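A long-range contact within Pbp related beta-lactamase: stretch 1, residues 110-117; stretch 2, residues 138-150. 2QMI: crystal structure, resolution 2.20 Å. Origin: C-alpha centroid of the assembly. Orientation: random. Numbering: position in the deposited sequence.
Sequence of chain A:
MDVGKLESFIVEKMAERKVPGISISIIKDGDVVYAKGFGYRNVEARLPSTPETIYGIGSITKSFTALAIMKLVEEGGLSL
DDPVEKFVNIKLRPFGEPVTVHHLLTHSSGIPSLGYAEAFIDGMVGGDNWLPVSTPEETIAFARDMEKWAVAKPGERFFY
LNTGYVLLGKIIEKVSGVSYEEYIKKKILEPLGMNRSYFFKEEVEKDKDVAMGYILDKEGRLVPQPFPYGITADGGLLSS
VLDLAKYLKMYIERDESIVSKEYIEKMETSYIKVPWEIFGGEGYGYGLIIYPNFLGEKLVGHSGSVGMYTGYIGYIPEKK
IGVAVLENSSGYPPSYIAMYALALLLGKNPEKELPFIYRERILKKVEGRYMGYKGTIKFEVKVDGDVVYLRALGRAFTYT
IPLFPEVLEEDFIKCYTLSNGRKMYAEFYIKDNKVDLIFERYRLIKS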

# COMPACT_ATOMS: atom_id res chain seq x y z
N GLY A 110 14.97 32.36 35.70
CA GLY A 110 13.80 33.02 35.15
C GLY A 110 13.67 32.73 33.67
O GLY A 110 12.71 33.13 33.02
N ILE A 111 14.67 32.03 33.14
CA ILE A 111 14.70 31.68 31.73
C ILE A 111 14.19 30.26 31.53
O ILE A 111 14.78 29.30 32.03
CB ILE A 111 16.13 31.77 31.18
CG1 ILE A 111 16.70 33.16 31.45
CG2 ILE A 111 16.15 31.48 29.69
CD1 ILE A 111 18.17 33.31 31.13
N PRO A 112 13.07 30.10 30.81
CA PRO A 112 12.57 28.74 30.61
C PRO A 112 13.53 27.94 29.75
O PRO A 112 14.40 28.49 29.07
CB PRO A 112 11.21 28.97 29.95
CG PRO A 112 11.42 30.24 29.19
CD PRO A 112 12.22 31.10 30.14
N SER A 113 13.38 26.62 29.78
CA SER A 113 14.24 25.72 29.06
C SER A 113 14.38 25.97 27.57
O SER A 113 13.43 26.38 26.89
CB SER A 113 13.79 24.28 29.27
OG SER A 113 14.41 23.40 28.35
N LEU A 114 15.58 25.74 27.07
CA LEU A 114 15.84 25.85 25.65
C LEU A 114 15.73 24.35 25.34
O LEU A 114 16.09 23.53 26.17
CB LEU A 114 17.27 26.36 25.40
CG LEU A 114 17.81 27.54 26.23
CD1 LEU A 114 19.23 27.87 25.78
CD2 LEU A 114 16.90 28.76 26.10
N GLY A 115 15.20 23.98 24.19
CA GLY A 115 15.09 22.55 23.91
C GLY A 115 16.43 21.95 23.51
O GLY A 115 16.46 20.95 22.80
N TYR A 116 17.52 22.55 23.98
CA TYR A 116 18.87 22.10 23.64
C TYR A 116 19.14 20.60 23.77
O TYR A 116 19.41 19.94 22.77
CB TYR A 116 19.90 22.94 24.45
CG TYR A 116 21.04 22.17 25.10
CD1 TYR A 116 21.24 22.22 26.48
CD2 TYR A 116 21.89 21.36 24.34
CE1 TYR A 116 22.25 21.48 27.10
CE2 TYR A 116 22.90 20.62 24.95
CZ TYR A 116 23.07 20.67 26.32
OH TYR A 116 24.03 19.90 26.92
N ALA A 117 19.06 20.05 24.97
CA ALA A 117 19.34 18.63 25.15
C ALA A 117 18.35 17.75 24.40
O ALA A 117 18.73 16.72 23.83
CB ALA A 117 19.34 18.28 26.63
N GLU A 138 30.12 25.21 22.04
CA GLU A 138 29.15 25.38 20.96
C GLU A 138 27.76 25.61 21.54
O GLU A 138 26.95 26.33 20.94
CB GLU A 138 29.15 24.16 20.04
CG GLU A 138 30.47 23.94 19.32
CD GLU A 138 30.63 22.54 18.77
OE1 GLU A 138 31.78 22.05 18.70
OE2 GLU A 138 29.61 21.92 18.39
N THR A 139 27.48 25.00 22.69
CA THR A 139 26.17 25.16 23.34
C THR A 139 26.00 26.58 23.88
O THR A 139 24.92 27.17 23.77
CB THR A 139 25.98 24.15 24.51
OG1 THR A 139 26.14 22.81 24.03
CG2 THR A 139 24.59 24.28 25.11
N ILE A 140 27.06 27.12 24.48
CA ILE A 140 27.00 28.48 25.01
C ILE A 140 26.84 29.46 23.85
O ILE A 140 26.04 30.39 23.93
CB ILE A 140 28.27 28.82 25.84
CG1 ILE A 140 28.27 27.99 27.14
CG2 ILE A 140 28.29 30.31 26.19
CD1 ILE A 140 29.48 28.21 28.03
N ALA A 141 27.59 29.24 22.77
CA ALA A 141 27.49 30.10 21.59
C ALA A 141 26.02 30.13 21.18
O ALA A 141 25.40 31.20 21.10
CB ALA A 141 28.36 29.54 20.47
N PHE A 142 25.46 28.95 20.94
CA PHE A 142 24.05 28.80 20.57
C PHE A 142 23.10 29.57 21.51
O PHE A 142 22.19 30.26 21.05
CB PHE A 142 23.69 27.30 20.58
CG PHE A 142 22.26 27.01 20.22
CD1 PHE A 142 21.78 27.30 18.94
CD2 PHE A 142 21.40 26.43 21.14
CE1 PHE A 142 20.46 27.00 18.59
CE2 PHE A 142 20.08 26.13 20.81
CZ PHE A 142 19.61 26.42 19.53
N ALA A 143 23.33 29.47 22.81
CA ALA A 143 22.48 30.14 23.81
C ALA A 143 22.77 31.63 24.01
O ALA A 143 22.32 32.22 24.99
CB ALA A 143 22.59 29.40 25.15
N ARG A 144 23.49 32.24 23.08
CA ARG A 144 23.85 33.65 23.19
C ARG A 144 22.71 34.62 23.54
O ARG A 144 22.93 35.61 24.24
CB ARG A 144 24.54 34.13 21.91
CG ARG A 144 25.09 35.54 22.05
CD ARG A 144 26.10 35.92 20.97
NE ARG A 144 25.48 36.34 19.71
CZ ARG A 144 25.86 37.42 19.04
NH1 ARG A 144 26.84 38.19 19.51
NH2 ARG A 144 25.27 37.74 17.89
N ASP A 145 21.50 34.35 23.06
CA ASP A 145 20.37 35.24 23.31
C ASP A 145 19.39 34.72 24.36
O ASP A 145 18.25 35.18 24.41
CB ASP A 145 19.59 35.49 22.01
CG ASP A 145 20.48 35.90 20.86
OD1 ASP A 145 21.22 36.89 21.00
OD2 ASP A 145 20.44 35.22 19.80
N MET A 146 19.83 33.79 25.21
CA MET A 146 18.92 33.22 26.21
C MET A 146 18.31 34.26 27.16
O MET A 146 17.25 34.02 27.75
CB MET A 146 19.63 32.12 27.02
CG MET A 146 20.76 32.58 27.90
SD MET A 146 21.64 31.15 28.63
CE MET A 146 20.42 30.59 29.84
N GLU A 147 18.95 35.40 27.30
CA GLU A 147 18.41 36.43 28.18
C GLU A 147 17.05 36.90 27.65
O GLU A 147 16.13 37.14 28.43
CB GLU A 147 19.37 37.62 28.29
CG GLU A 147 18.78 38.77 29.08
CD GLU A 147 19.65 40.01 29.05
OE1 GLU A 147 20.69 40.05 29.75
OE2 GLU A 147 19.29 40.95 28.30
N LYS A 148 16.93 37.02 26.33
CA LYS A 148 15.68 37.46 25.70
C LYS A 148 14.56 36.43 25.85
O LYS A 148 13.41 36.70 25.51
CB LYS A 148 15.89 37.70 24.20
CG LYS A 148 16.90 38.75 23.83
CD LYS A 148 16.80 39.06 22.34
CE LYS A 148 17.88 40.04 21.88
NZ LYS A 148 19.22 39.39 21.81
N TRP A 149 14.91 35.25 26.34
CA TRP A 149 13.97 34.16 26.51
C TRP A 149 13.28 34.19 27.88
O TRP A 149 12.19 33.62 28.05
CB TRP A 149 14.71 32.84 26.32
CG TRP A 149 13.85 31.64 26.10
CD1 TRP A 149 13.80 30.52 26.87
CD2 TRP A 149 12.98 31.40 24.98
NE1 TRP A 149 12.97 29.59 26.31
CE2 TRP A 149 12.45 30.10 25.14
CE3 TRP A 149 12.61 32.15 23.86
CZ2 TRP A 149 11.56 29.54 24.22
CZ3 TRP A 149 11.72 31.59 22.94
CH2 TRP A 149 11.21 30.29 23.13
N ALA A 150 13.91 34.85 28.85
CA ALA A 150 13.38 34.95 30.22
C ALA A 150 11.92 35.38 30.27
O ALA A 150 11.44 36.11 29.40
CB ALA A 150 14.23 35.93 31.02
O HOH W 1 26.43 20.81 25.79

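The indole of Trp149 turns its edge to two successive backbone carbonyls of the first stretch, and a single hydrogen bond, the only direct one between the two stretches, fixes it there. Trp149 NE1 donates to Ser113 O at 3.3 Å with an N-H...O angle of 148°, a long bond but a reasonably directed one. The carbonyl before it also lies near the ring plane: Pro112 O is 3.1 Å from Trp149 CD1, yet its angle to NE1 is too poor for a hydrogen bond. Tryptophan suits this place because it combines a broad apolar surface with one N-H, and that N-H can satisfy a buried backbone carbonyl.

The backbones come closest at one end, where Ile111 CA and Ala150 CA are 3.8 Å apart; farther along, Tyr116 CA and Thr139 CA are separated by 7.9 Å. At the close end Ala150 CA makes a CA-H...O contact with Gly110 O, 3.4 Å away. Gly110 has phi/psi of 100/-4, where a CB would be jammed against the preceding carbonyl oxygen, so the backbone itself calls for glycine. The Ala150 methyl touches Ile111 here, with Ala150 CB 3.7 Å from Ile111 CG1.

Apolar side chains fill the contact from the close end onward. Ile111, whose branched chain reaches several neighbors, places CD1 3.8 Å from Met146 CE and CG2 3.8 Å from Trp149 CD1. Pro112 adds its compact ring, CG lying 3.3 Å from Trp149 CD1. Leu114 starts sideways from its CA, but its end comes nearer to the second stretch: CD1 lies 3.7 Å from Ala143 CB, and CD2 lies 3.6 Å from Trp149 CD1. Ala143, the first residue to leave helical phi/psi after the helix, offers only a methyl to this leucine. The CA-to-CB bond of Ser113 points away from the second stretch, and within its own loop Ser113 OG donates to Leu114 O at 2.8 Å; separately, Ser113 O accepts the indole N-H.

Where the backbones are farther apart, the large tyrosine side chain, the short threonine and a water span the gap. Tyr116, just after the N-cap residue Gly115, receives Thr139 CG2 over one ring face, 3.9 Å from the ring centroid and 3° off the normal, an almost ideal CH-pi geometry. Threonine serves twice, for its hydroxyl joins a water bridge: the water donates to Tyr116 OH at 2.8 Å and is hydrogen-bonded to Thr139 OG1 at 2.7 Å. The methyl thus meets the ring directly, while the hydroxyl reaches the phenol oxygen only through the water.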